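Local atomic coordinates of adhesion G-protein coupled receptor G6 (Danio rerio, PDB entry 6V55), a protein that is an adhesion G protein-coupled receptor whose calcium-binding, multidomain extracellular region is linked to myelination and probably takes part in cell adhesion. Residues I174-K179 against E185-A190; D196-S201 against H229-I234; I594-P599 against V669-F674; T560-I565 against K606-G611. One frame throughout, in Å; residues are numbered along the deposited sequence.

Contact 1: I174-K179 against E185-A190; sequences ILAFEK and ELFIGA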
loop_
_atom_site.group_PDB
_atom_site.type_symbol
_atom_site.label_atom_id
_atom_site.label_comp_id
_atom_site.label_asym_id
_atom_site.label_seq_id
_atom_site.Cartn_x
_atom_site.Cartn_y
_atom_site.Cartn_z
ATOM N N ILE A 174 -30.602 -47.091 4.201
ATOM C CA ILE A 174 -31.777 -47.071 3.338
ATOM C C ILE A 174 -31.461 -46.684 1.900
ATOM O O ILE A 174 -32.275 -46.962 1.006
ATOM C CB ILE A 174 -32.879 -46.145 3.897
ATOM C CG1 ILE A 174 -32.382 -44.703 4.041
ATOM C CG2 ILE A 174 -33.426 -46.691 5.204
ATOM C CD1 ILE A 174 -33.464 -43.718 4.470
ATOM N N LEU A 175 -30.336 -46.036 1.632
ATOM C CA LEU A 175 -29.874 -45.786 0.277
ATOM C C LEU A 175 -28.365 -45.921 0.302
ATOM O O LEU A 175 -27.721 -45.381 1.206
ATOM C CB LEU A 175 -30.279 -44.402 -0.244
ATOM C CG LEU A 175 -29.789 -44.117 -1.673
ATOM C CD1 LEU A 175 -30.492 -45.028 -2.666
ATOM C CD2 LEU A 175 -29.910 -42.660 -2.069
ATOM N N ALA A 176 -27.806 -46.656 -0.659
ATOM C CA ALA A 176 -26.367 -46.832 -0.765
ATOM C C ALA A 176 -25.989 -47.166 -2.201
ATOM O O ALA A 176 -26.676 -47.950 -2.862
ATOM C CB ALA A 176 -25.876 -47.942 0.167
ATOM N N PHE A 177 -24.892 -46.584 -2.678
ATOM C CA PHE A 177 -24.309 -46.966 -3.961
ATOM C C PHE A 177 -22.992 -47.662 -3.679
ATOM O O PHE A 177 -22.033 -47.033 -3.230
ATOM C CB PHE A 177 -24.092 -45.768 -4.872
ATOM C CG PHE A 177 -23.593 -46.127 -6.244
ATOM C CD1 PHE A 177 -24.143 -47.202 -6.942
ATOM C CD2 PHE A 177 -22.591 -45.377 -6.846
ATOM C CE1 PHE A 177 -23.701 -47.525 -8.214
ATOM C CE2 PHE A 177 -22.141 -45.694 -8.124
ATOM C CZ PHE A 177 -22.697 -46.770 -8.806
ATOM N N GLU A 178 -22.943 -48.957 -3.947
ATOM C CA GLU A 178 -21.774 -49.739 -3.595
ATOM C C GLU A 178 -21.573 -50.804 -4.653
ATOM O O GLU A 178 -22.539 -51.338 -5.201
ATOM C CB GLU A 178 -21.939 -50.364 -2.211
ATOM C CG GLU A 178 -23.309 -50.943 -2.021
ATOM C CD GLU A 178 -23.447 -51.677 -0.723
ATOM O OE1 GLU A 178 -22.790 -51.272 0.259
ATOM O OE2 GLU A 178 -24.222 -52.657 -0.682
ATOM N N LYS A 179 -20.310 -51.098 -4.950
ATOM C CA LYS A 179 -19.962 -52.175 -5.871
ATOM C C LYS A 179 -19.785 -53.459 -5.056
ATOM O O LYS A 179 -19.075 -53.469 -4.044
ATOM C CB LYS A 179 -18.709 -51.829 -6.680
ATOM C CG LYS A 179 -18.972 -51.154 -8.049
ATOM C CD LYS A 179 -19.610 -49.768 -7.973
ATOM N N GLU A 185 -24.170 -51.650 -7.948
ATOM C CA GLU A 185 -25.540 -51.829 -7.479
ATOM C C GLU A 185 -25.985 -50.628 -6.638
ATOM O O GLU A 185 -25.227 -50.104 -5.812
ATOM C CB GLU A 185 -25.683 -53.140 -6.661
ATOM C CG GLU A 185 -25.533 -54.465 -7.467
ATOM C CD GLU A 185 -26.087 -55.694 -6.759
ATOM O OE1 GLU A 185 -25.322 -56.634 -6.436
ATOM O OE2 GLU A 185 -27.302 -55.730 -6.548
ATOM N N LEU A 186 -27.218 -50.185 -6.871
ATOM C CA LEU A 186 -27.893 -49.213 -6.019
ATOM C C LEU A 186 -28.714 -49.988 -5.001
ATOM O O LEU A 186 -29.613 -50.749 -5.372
ATOM C CB LEU A 186 -28.804 -48.296 -6.834
ATOM C CG LEU A 186 -28.337 -46.881 -7.144
ATOM C CD1 LEU A 186 -29.439 -46.138 -7.871
ATOM C CD2 LEU A 186 -27.896 -46.137 -5.883
ATOM N N PHE A 187 -28.400 -49.820 -3.733
ATOM C CA PHE A 187 -29.176 -50.440 -2.674
ATOM C C PHE A 187 -30.246 -49.438 -2.261
ATOM O O PHE A 187 -29.911 -48.382 -1.722
ATOM C CB PHE A 187 -28.254 -50.792 -1.514
ATOM C CG PHE A 187 -28.960 -51.322 -0.327
ATOM C CD1 PHE A 187 -29.384 -52.647 -0.304
ATOM C CD2 PHE A 187 -29.188 -50.504 0.782
ATOM C CE1 PHE A 187 -30.050 -53.150 0.804
ATOM C CE2 PHE A 187 -29.857 -50.982 1.888
ATOM C CZ PHE A 187 -30.289 -52.309 1.909
ATOM N N ILE A 188 -31.530 -49.738 -2.508
ATOM C CA ILE A 188 -32.611 -48.815 -2.143
ATOM C C ILE A 188 -33.566 -49.494 -1.165
ATOM O O ILE A 188 -34.176 -50.520 -1.490
ATOM C CB ILE A 188 -33.387 -48.285 -3.358
ATOM C CG1 ILE A 188 -32.446 -47.742 -4.428
ATOM C CG2 ILE A 188 -34.278 -47.148 -2.915
ATOM C CD1 ILE A 188 -33.148 -47.216 -5.660
ATOM N N GLY A 189 -33.742 -48.875 0.005
ATOM C CA GLY A 189 -34.580 -49.406 1.066
ATOM C C GLY A 189 -34.041 -50.707 1.631
ATOM O O GLY A 189 -33.224 -50.720 2.564
ATOM N N ALA A 190 -34.515 -51.814 1.064
ATOM C CA ALA A 190 -33.987 -53.134 1.359
ATOM C C ALA A 190 -33.695 -53.926 0.101
ATOM O O ALA A 190 -33.332 -55.101 0.202
ATOM C CB ALA A 190 -34.963 -53.934 2.237
#
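Leu175 holds CG anti to the backbone N (chi1 179°), while Ile188 opposite has CG1 anti to its carbonyl carbon; with these torsions, and as a non-hydrogen-bonded pair, the two side chains lie alongside each other, with Leu175 CD1 3.8 Å from Ile188 CG1. They belong to the antiparallel beta hairpin of strands 173-180 and 185-188, part of a five-stranded sheet in the pentaxin-family, concanavalin-like domain. On the same face Phe177 and Leu186 make the other non-hydrogen-bonded pair: Leu186 CD2 packs 4.0 Å from Phe177 CB, and Phe177 CD1 comes obliquely to 3.3 Å from Glu185 O. This apolar face meets strand 209-216 of the second sheet, Phe177 resting on Leu211 and Leu213 and Ile188 on Trp215, as expected for the core of a beta sandwich. The other face carries Ala176 and Phe187, whose CB atoms are 4.1 Å apart, and the Phe187 ring meets Tyr192 edge-to-face. Glu178 and Glu185 also share that face, but each carboxylate has its own hydrogen-bond partner, Ser256 OG for Glu178 and Thr180 OG1 for Glu185. Paired backbone bonds fix the register: Phe187 N reaches Ala176 O at 2.7 Å, and Ala176 N returns to Phe187 O at 2.9 Å. Ile174 and Leu175 both face Leu166 in a classic beta bulge. At the last bond of the hairpin Gly189 N, in a residue with positive phi, donates to Ile174 O at 2.6 Å.

Contact 2: D196-S201 against H229-I234; sequences DNFLTS and HYFSSI. Unlike the reference sequence in segment 196-201: Phe198 (reference Leu).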
loop_
_atom_site.group_PDB
_atom_site.type_symbol
_atom_site.label_atom_id
_atom_site.label_comp_id
_atom_site.label_asym_id
_atom_site.label_seq_id
_atom_site.Cartn_x
_atom_site.Cartn_y
_atom_site.Cartn_z
ATOM N N ASP A 196 -25.116 -52.678 -13.309
ATOM C CA ASP A 196 -23.837 -53.215 -13.777
ATOM C C ASP A 196 -23.703 -53.207 -15.294
ATOM O O ASP A 196 -22.587 -53.036 -15.796
ATOM C CB ASP A 196 -23.584 -54.627 -13.243
ATOM C CG ASP A 196 -22.089 -54.954 -13.175
ATOM O OD1 ASP A 196 -21.563 -55.616 -14.108
ATOM O OD2 ASP A 196 -21.431 -54.491 -12.207
ATOM N N ASN A 197 -24.823 -53.278 -16.023
ATOM C CA ASN A 197 -24.827 -53.200 -17.482
ATOM C C ASN A 197 -24.478 -51.817 -18.021
ATOM O O ASN A 197 -24.300 -51.685 -19.237
ATOM C CB ASN A 197 -26.201 -53.589 -18.039
ATOM C CG ASN A 197 -26.896 -54.640 -17.201
ATOM O OD1 ASN A 197 -27.502 -54.326 -16.164
ATOM N ND2 ASN A 197 -26.830 -55.899 -17.653
ATOM N N PHE A 198 -24.436 -50.775 -17.177
ATOM C CA PHE A 198 -24.142 -49.428 -17.649
ATOM C C PHE A 198 -22.861 -48.848 -17.060
ATOM O O PHE A 198 -22.414 -47.795 -17.533
ATOM C CB PHE A 198 -25.306 -48.463 -17.340
ATOM C CG PHE A 198 -26.690 -49.012 -17.649
ATOM C CD1 PHE A 198 -26.975 -49.668 -18.851
ATOM C CD2 PHE A 198 -27.730 -48.815 -16.743
ATOM C CE1 PHE A 198 -28.240 -50.154 -19.106
ATOM C CE2 PHE A 198 -29.006 -49.290 -17.011
ATOM C CZ PHE A 198 -29.251 -49.958 -18.187
ATOM N N LEU A 199 -22.279 -49.503 -16.048
ATOM C CA LEU A 199 -21.007 -49.148 -15.421
ATOM C C LEU A 199 -20.585 -50.314 -14.538
ATOM O O LEU A 199 -21.438 -51.006 -13.987
ATOM C CB LEU A 199 -21.090 -47.884 -14.554
ATOM C CG LEU A 199 -21.707 -47.820 -13.156
ATOM C CD1 LEU A 199 -20.735 -48.248 -12.030
ATOM C CD2 LEU A 199 -22.257 -46.442 -12.921
ATOM N N THR A 200 -19.272 -50.501 -14.360
ATOM C CA THR A 200 -18.788 -51.397 -13.306
ATOM C C THR A 200 -17.412 -50.944 -12.827
ATOM O O THR A 200 -16.846 -49.957 -13.318
ATOM C CB THR A 200 -18.704 -52.859 -13.747
ATOM O OG1 THR A 200 -18.213 -53.642 -12.648
ATOM C CG2 THR A 200 -17.738 -52.983 -14.926
ATOM N N SER A 201 -16.852 -51.720 -11.875
ATOM C CA SER A 201 -15.633 -51.413 -11.120
ATOM C C SER A 201 -14.355 -51.500 -11.950
ATOM O O SER A 201 -13.276 -51.290 -11.393
ATOM C CB SER A 201 -15.456 -52.370 -9.936
ATOM O OG SER A 201 -16.660 -52.746 -9.320
ATOM N N HIS A 229 -23.776 -40.844 -22.461
ATOM C CA HIS A 229 -24.926 -41.638 -22.858
ATOM C C HIS A 229 -25.870 -41.835 -21.678
ATOM O O HIS A 229 -25.437 -41.991 -20.532
ATOM C CB HIS A 229 -24.474 -42.995 -23.393
ATOM C CG HIS A 229 -23.372 -42.914 -24.403
ATOM N ND1 HIS A 229 -22.192 -43.619 -24.274
ATOM C CD2 HIS A 229 -23.271 -42.223 -25.563
ATOM C CE1 HIS A 229 -21.413 -43.368 -25.311
ATOM N NE2 HIS A 229 -22.044 -42.524 -26.109
ATOM N N TYR A 230 -27.160 -41.836 -21.966
ATOM C CA TYR A 230 -28.177 -42.034 -20.951
ATOM C C TYR A 230 -28.721 -43.452 -21.043
ATOM O O TYR A 230 -28.998 -43.957 -22.134
ATOM C CB TYR A 230 -29.303 -41.013 -21.119
ATOM C CG TYR A 230 -30.485 -41.218 -20.199
ATOM C CD1 TYR A 230 -30.396 -40.949 -18.827
ATOM C CD2 TYR A 230 -31.696 -41.691 -20.703
ATOM C CE1 TYR A 230 -31.499 -41.139 -17.988
ATOM C CE2 TYR A 230 -32.794 -41.876 -19.883
ATOM C CZ TYR A 230 -32.695 -41.606 -18.533
ATOM O OH TYR A 230 -33.813 -41.815 -17.752
ATOM N N PHE A 231 -28.882 -44.079 -19.889
ATOM C CA PHE A 231 -29.351 -45.445 -19.797
ATOM C C PHE A 231 -30.528 -45.510 -18.843
ATOM O O PHE A 231 -30.685 -44.650 -17.971
ATOM C CB PHE A 231 -28.258 -46.346 -19.316
ATOM C CG PHE A 231 -27.068 -46.354 -20.207
ATOM C CD1 PHE A 231 -25.933 -45.622 -19.879
ATOM C CD2 PHE A 231 -27.081 -47.085 -21.385
ATOM C CE1 PHE A 231 -24.817 -45.630 -20.713
ATOM C CE2 PHE A 231 -25.974 -47.099 -22.228
ATOM C CZ PHE A 231 -24.846 -46.373 -21.894
ATOM N N SER A 232 -31.353 -46.540 -19.016
ATOM C CA SER A 232 -32.538 -46.719 -18.200
ATOM C C SER A 232 -32.711 -48.194 -17.889
ATOM O O SER A 232 -32.353 -49.059 -18.689
ATOM C CB SER A 232 -33.765 -46.170 -18.912
ATOM O OG SER A 232 -33.840 -44.787 -18.680
ATOM N N SER A 233 -33.261 -48.473 -16.715
ATOM C CA SER A 233 -33.523 -49.835 -16.284
ATOM C C SER A 233 -34.658 -49.754 -15.272
ATOM O O SER A 233 -34.810 -48.742 -14.584
ATOM C CB SER A 233 -32.257 -50.484 -15.699
ATOM O OG SER A 233 -32.568 -51.399 -14.678
ATOM N N ILE A 234 -35.489 -50.788 -15.224
ATOM C CA ILE A 234 -36.611 -50.844 -14.291
ATOM C C ILE A 234 -36.223 -51.746 -13.134
ATOM O O ILE A 234 -35.886 -52.917 -13.335
ATOM C CB ILE A 234 -37.883 -51.364 -14.968
ATOM C CG1 ILE A 234 -38.320 -50.426 -16.098
ATOM C CG2 ILE A 234 -38.975 -51.601 -13.926
ATOM C CD1 ILE A 234 -39.188 -49.266 -15.687
#
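Phe231 CB sits almost squarely over the centre of the Phe198 ring, 3.4 Å from the ring centroid and 9° off its normal, a clear CH-pi contact. Around this point the packing is tight: Phe198 CG is 3.5 Å from Phe231 CB, and Phe198 CD1 lies 3.6 Å from Phe231 CG. The far end of the Phe198 ring is packed as closely: CZ is 3.3 Å from Ser232 O in an oblique approach, and Ser233 CB stands at the ring edge, 3.7 Å from CE2. Phe198 belongs to the loop leading from strand 191-194 in one sheet of the concanavalin-like sandwich to strand 209-216 in the other, and Phe231 to strand 229-234, an edge strand of that second sheet within this chain. In this chain Phe198 replaces the leucine of the reference sequence. Its ring also touches Val224 on the next strand, while Leu199 turns inward onto Phe226 and Phe177. The looser side is the outer half of the Phe231 ring, which runs on beyond Phe198: the two rings are nearly parallel, but offset so strongly that little of one lies over the other, with centroids 4.9 Å apart. All four touching residues remain partly open to solvent, and Phe198, Phe231 and Ser232 also meet a neighbouring molecule in the crystal. Loop and strand backbones keep well apart even here, Phe198 CA being 6.9 Å from Phe231 CA.

Contact 3: I594-P599 against V669-F674; sequences IEFDGP and VSRINF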
loop_
_atom_site.group_PDB
_atom_site.type_symbol
_atom_site.label_atom_id
_atom_site.label_comp_id
_atom_site.label_asym_id
_atom_site.label_seq_id
_atom_site.Cartn_x
_atom_site.Cartn_y
_atom_site.Cartn_z
ATOM N N ILE A 594 2.379 43.803 -1.425
ATOM C CA ILE A 594 1.160 43.050 -1.692
ATOM C C ILE A 594 0.115 43.986 -2.291
ATOM O O ILE A 594 -0.021 45.143 -1.871
ATOM C CB ILE A 594 0.664 42.327 -0.424
ATOM C CG1 ILE A 594 -0.602 41.571 -0.707
ATOM C CG2 ILE A 594 0.377 43.251 0.741
ATOM C CD1 ILE A 594 -0.727 40.479 0.175
ATOM N N GLU A 595 -0.511 43.540 -3.381
ATOM C CA GLU A 595 -1.608 44.260 -4.007
ATOM C C GLU A 595 -2.919 43.680 -3.492
ATOM O O GLU A 595 -3.097 42.459 -3.493
ATOM C CB GLU A 595 -1.516 44.154 -5.530
ATOM C CG GLU A 595 -0.306 44.864 -6.154
ATOM C CD GLU A 595 0.372 44.039 -7.254
ATOM O OE1 GLU A 595 1.624 43.921 -7.230
ATOM O OE2 GLU A 595 -0.344 43.495 -8.131
ATOM N N PHE A 596 -3.821 44.544 -3.030
ATOM C CA PHE A 596 -5.125 44.093 -2.549
ATOM C C PHE A 596 -6.192 45.106 -2.950
ATOM O O PHE A 596 -5.880 46.233 -3.344
ATOM C CB PHE A 596 -5.116 43.841 -1.030
ATOM C CG PHE A 596 -4.973 45.077 -0.182
ATOM C CD1 PHE A 596 -3.720 45.681 0.010
ATOM C CD2 PHE A 596 -6.080 45.600 0.485
ATOM C CE1 PHE A 596 -3.583 46.813 0.808
ATOM C CE2 PHE A 596 -5.959 46.735 1.298
ATOM C CZ PHE A 596 -4.708 47.339 1.463
ATOM N N ASP A 597 -7.462 44.692 -2.861
ATOM C CA ASP A 597 -8.560 45.466 -3.446
ATOM C C ASP A 597 -9.501 46.098 -2.443
ATOM O O ASP A 597 -9.919 47.246 -2.643
ATOM C CB ASP A 597 -9.376 44.610 -4.414
ATOM C CG ASP A 597 -8.701 44.504 -5.764
ATOM O OD1 ASP A 597 -8.698 45.512 -6.511
ATOM O OD2 ASP A 597 -8.135 43.430 -6.061
ATOM N N GLY A 598 -9.846 45.416 -1.361
ATOM C CA GLY A 598 -10.766 45.996 -0.410
ATOM C C GLY A 598 -10.163 47.044 0.504
ATOM O O GLY A 598 -9.073 47.583 0.265
ATOM N N PRO A 599 -10.869 47.354 1.590
ATOM C CA PRO A 599 -10.288 48.256 2.593
ATOM C C PRO A 599 -9.198 47.609 3.434
ATOM O O PRO A 599 -8.375 48.344 4.005
ATOM C CB PRO A 599 -11.492 48.649 3.445
ATOM C CG PRO A 599 -12.426 47.512 3.328
ATOM C CD PRO A 599 -12.219 46.904 1.960
ATOM N N VAL A 669 2.841 57.402 2.285
ATOM C CA VAL A 669 2.109 56.692 3.326
ATOM C C VAL A 669 0.732 56.341 2.772
ATOM O O VAL A 669 -0.136 57.209 2.601
ATOM C CB VAL A 669 2.016 57.516 4.616
ATOM C CG1 VAL A 669 1.160 56.802 5.648
ATOM C CG2 VAL A 669 3.406 57.762 5.178
ATOM N N SER A 670 0.546 55.062 2.477
ATOM C CA SER A 670 -0.690 54.539 1.919
ATOM C C SER A 670 -1.408 53.583 2.847
ATOM O O SER A 670 -2.635 53.457 2.754
ATOM C CB SER A 670 -0.417 53.763 0.612
ATOM O OG SER A 670 0.280 54.520 -0.359
ATOM N N ARG A 671 -0.672 52.871 3.700
ATOM C CA ARG A 671 -1.170 51.654 4.309
ATOM C C ARG A 671 -0.788 51.621 5.769
ATOM O O ARG A 671 0.107 52.330 6.201
ATOM C CB ARG A 671 -0.601 50.397 3.647
ATOM C CG ARG A 671 -1.107 50.110 2.273
ATOM C CD ARG A 671 0.042 49.790 1.368
ATOM N NE ARG A 671 -0.422 49.251 0.089
ATOM C CZ ARG A 671 -0.223 48.002 -0.335
ATOM N NH1 ARG A 671 0.450 47.129 0.406
ATOM N NH2 ARG A 671 -0.690 47.631 -1.515
ATOM N N ILE A 672 -1.475 50.768 6.525
ATOM C CA ILE A 672 -0.999 50.281 7.816
ATOM C C ILE A 672 -0.708 48.803 7.649
ATOM O O ILE A 672 -1.507 48.082 7.049
ATOM C CB ILE A 672 -2.023 50.496 8.942
ATOM C CG1 ILE A 672 -2.645 51.881 8.817
ATOM C CG2 ILE A 672 -1.356 50.297 10.310
ATOM C CD1 ILE A 672 -3.476 52.326 9.995
ATOM N N ASN A 673 0.434 48.363 8.152
ATOM C CA ASN A 673 0.847 46.970 8.122
ATOM C C ASN A 673 0.776 46.393 9.527
ATOM O O ASN A 673 1.046 47.084 10.507
ATOM C CB ASN A 673 2.279 46.855 7.596
ATOM C CG ASN A 673 2.452 47.515 6.237
ATOM O OD1 ASN A 673 1.570 47.432 5.396
ATOM N ND2 ASN A 673 3.581 48.189 6.025
ATOM N N PHE A 674 0.441 45.118 9.633
ATOM C CA PHE A 674 0.372 44.504 10.953
ATOM C C PHE A 674 0.769 43.048 10.793
ATOM O O PHE A 674 0.263 42.375 9.897
ATOM C CB PHE A 674 -1.045 44.646 11.526
ATOM C CG PHE A 674 -1.196 44.216 12.963
ATOM C CD1 PHE A 674 -1.479 42.884 13.287
ATOM C CD2 PHE A 674 -1.150 45.148 13.987
ATOM C CE1 PHE A 674 -1.644 42.477 14.599
ATOM C CE2 PHE A 674 -1.325 44.748 15.320
ATOM C CZ PHE A 674 -1.584 43.406 15.616
#
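The loop that leads from helix 573-593 into strand 600-603 joins a helical part to a beta part of what is probably the GAIN domain, and here the carbonyl of Ile594 receives the guanidinium of Arg671 from strand 671-677. Arg671 NH2 donates to Ile594 O at 2.6 Å with an N-H...O angle of 160°, the oxygen lying in the guanidinium plane. The second amino group, Arg671 NH1, adds a weak bond to Ile594 O at 3.1 Å, so one carbonyl oxygen is grasped by both ends of the fork. Phe596 approaches from over one face of that plane: its CE1 stands 3.7 Å from Arg671 CZ. The guanidinium in turn meets the ring at its edge, the two planes being 69° apart, which is not the geometry of a cation-pi stack. With Phe596 CG set between its backbone N and carbonyl carbon (chi1 69°), the CE1 edge of the ring is brought to the guanidinium face. On the Ile594 side CG2 fills in at 3.9 Å from Arg671 NH1, crossing the arginine at about a right angle. Glu595 continues outward, its side chain about 5 Å from a glycan, while its backbone is hydrogen-bonded to Ile553. Beneath the loop, Ile594 and Phe596 both rest on Leu601 of strand 600-603 and Val612 of strand 608-614, the strand that separates 600-603 from 671-677 in the sheet.

Contact 4: T560-I565 against K606-G611; sequences TVVTII and KNLVVG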
loop_
_atom_site.group_PDB
_atom_site.type_symbol
_atom_site.label_atom_id
_atom_site.label_comp_id
_atom_site.label_asym_id
_atom_site.label_seq_id
_atom_site.Cartn_x
_atom_site.Cartn_y
_atom_site.Cartn_z
ATOM N N THR A 560 0.613 31.498 0.128
ATOM C CA THR A 560 1.559 30.394 0.087
ATOM C C THR A 560 2.868 30.769 0.766
ATOM O O THR A 560 3.461 29.945 1.482
ATOM C CB THR A 560 1.795 29.966 -1.355
ATOM O OG1 THR A 560 0.558 30.029 -2.072
ATOM C CG2 THR A 560 2.270 28.571 -1.391
ATOM N N VAL A 561 3.306 32.019 0.589
ATOM C CA VAL A 561 4.589 32.438 1.141
ATOM C C VAL A 561 4.505 32.554 2.662
ATOM O O VAL A 561 5.451 32.166 3.355
ATOM C CB VAL A 561 5.043 33.735 0.428
ATOM C CG1 VAL A 561 6.242 34.410 1.089
ATOM C CG2 VAL A 561 5.380 33.424 -1.002
ATOM N N VAL A 562 3.328 32.910 3.203
ATOM C CA VAL A 562 3.181 33.056 4.656
ATOM C C VAL A 562 3.168 31.682 5.325
ATOM O O VAL A 562 3.618 31.527 6.478
ATOM C CB VAL A 562 1.951 33.966 4.949
ATOM C CG1 VAL A 562 1.262 33.723 6.286
ATOM C CG2 VAL A 562 2.404 35.421 4.914
ATOM N N THR A 563 2.819 30.643 4.561
ATOM C CA THR A 563 2.835 29.353 5.203
ATOM C C THR A 563 4.124 28.590 4.976
ATOM O O THR A 563 4.333 27.583 5.664
ATOM C CB THR A 563 1.625 28.545 4.762
ATOM O OG1 THR A 563 1.718 28.237 3.368
ATOM C CG2 THR A 563 0.376 29.369 4.989
ATOM N N ILE A 564 4.973 29.010 4.030
ATOM C CA ILE A 564 6.368 28.578 4.082
ATOM C C ILE A 564 6.991 29.057 5.380
ATOM O O ILE A 564 7.499 28.247 6.159
ATOM C CB ILE A 564 7.152 29.063 2.851
ATOM C CG1 ILE A 564 6.482 28.466 1.624
ATOM C CG2 ILE A 564 8.561 28.578 2.920
ATOM C CD1 ILE A 564 6.857 29.065 0.281
ATOM N N ILE A 565 6.795 30.340 5.705
ATOM C CA ILE A 565 7.407 30.955 6.889
ATOM C C ILE A 565 6.758 30.456 8.188
ATOM O O ILE A 565 7.448 30.272 9.199
ATOM C CB ILE A 565 7.344 32.493 6.754
ATOM C CG1 ILE A 565 7.882 32.935 5.380
ATOM C CG2 ILE A 565 8.141 33.172 7.845
ATOM C CD1 ILE A 565 9.382 32.732 5.155
ATOM N N LYS A 606 -0.961 29.104 10.773
ATOM C CA LYS A 606 -0.987 28.563 12.131
ATOM C C LYS A 606 -0.173 29.422 13.101
ATOM O O LYS A 606 -0.678 29.774 14.171
ATOM C CB LYS A 606 -0.513 27.108 12.127
ATOM C CG LYS A 606 -0.781 26.341 13.443
ATOM C CD LYS A 606 0.367 25.342 13.752
ATOM C CE LYS A 606 0.490 24.986 15.247
ATOM N NZ LYS A 606 1.512 25.809 15.978
ATOM N N ASN A 607 1.043 29.842 12.724
ATOM C CA ASN A 607 1.874 30.640 13.628
ATOM C C ASN A 607 2.125 32.079 13.167
ATOM O O ASN A 607 2.969 32.764 13.767
ATOM C CB ASN A 607 3.231 29.974 13.848
ATOM C CG ASN A 607 3.112 28.559 14.319
ATOM O OD1 ASN A 607 2.604 28.295 15.413
ATOM N ND2 ASN A 607 3.607 27.626 13.505
ATOM N N LEU A 608 1.436 32.556 12.128
ATOM C CA LEU A 608 1.746 33.844 11.518
ATOM C C LEU A 608 0.510 34.397 10.830
ATOM O O LEU A 608 -0.032 33.760 9.922
ATOM C CB LEU A 608 2.866 33.719 10.489
ATOM C CG LEU A 608 3.229 35.036 9.798
ATOM C CD1 LEU A 608 3.844 36.011 10.768
ATOM C CD2 LEU A 608 4.137 34.828 8.609
ATOM N N VAL A 609 0.083 35.589 11.234
ATOM C CA VAL A 609 -0.953 36.314 10.510
ATOM C C VAL A 609 -0.402 37.685 10.148
ATOM O O VAL A 609 0.257 38.331 10.976
ATOM C CB VAL A 609 -2.265 36.393 11.317
ATOM C CG1 VAL A 609 -2.056 36.885 12.749
ATOM C CG2 VAL A 609 -3.285 37.203 10.598
ATOM N N VAL A 610 -0.544 38.072 8.872
ATOM C CA VAL A 610 -0.107 39.395 8.433
ATOM C C VAL A 610 -1.306 40.086 7.807
ATOM O O VAL A 610 -2.211 39.446 7.259
ATOM C CB VAL A 610 1.111 39.393 7.460
ATOM C CG1 VAL A 610 2.301 38.608 8.043
ATOM C CG2 VAL A 610 0.771 38.908 6.050
ATOM N N GLY A 611 -1.339 41.399 7.944
ATOM C CA GLY A 611 -2.484 42.162 7.480
ATOM C C GLY A 611 -2.049 43.507 6.959
ATOM O O GLY A 611 -1.071 44.093 7.432
#
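Thr560 O, inside helix 555-568, accepts two hydrogen bonds: Ile564 N donates the regular helix bond at 3.1 Å, and the hydroxyl Thr563 OG1 adds a second at 3.1 Å. The hydroxyl is placed by the Thr563 torsion (chi1 66°), which turns OG1 back over the preceding turn, so that it meets the oxygen from above the carbonyl plane. The neighbouring position, Val562, faces the sheet and, with Leu608, carries much of the contact. Its CG1 packs 3.9 Å from Leu608 CD2, the two side chains crossing at about a right angle, and its CG2 lies 4.0 Å from Val610 CG2. Leu608, with CG anti to the backbone N (chi1 179°), reaches up with the CD2 branch, which also comes within 4.4 Å of Ile565 CB one turn further along. All four residues are buried, and the contact is purely apolar. Polar groups gather at the start of the strand: Lys606 NZ is bonded to Asn607 OD1 at 2.8 Å, while Asn607 N is hydrogen-bonded to Ser566 OG and so ties the helix to the turn. The short axes of helix and strand run 8.8 Å apart at 145°, a helix laid over a sheet in a roughly antiparallel sense. Around this layer, Ile565 and Val610 also touch helix 573-593, through Val587 and Val591; Val561 and Ile564 turn to helix 534-550, and Thr560 packs on helix 517-527. Below, strand 608-614 lies between strands 600-603 and 671-677.

Overall arrangement
The four contacts form two groups at opposite sides of the elongated chain. Contacts 1 and 2 lie together in the pentaxin-family domain, their centres 15 Å apart, and touch where Lys179 and Phe177 meet Ser201 and Leu199; they follow one another along the chain. Contacts 3 and 4, with centres 17 Å apart, share the sheet in which strands 608-614 and 671-677 are neighbours, and their segments interleave along the chain (560-565, 594-599, 606-611, 669-674). A probable backbone hydrogen bond from Gly611 N to Phe674 O joins them. Contacts 1 and 3 are 101 Å apart between centres: the two pairs occupy different, non-touching parts of an elongated multidomain region.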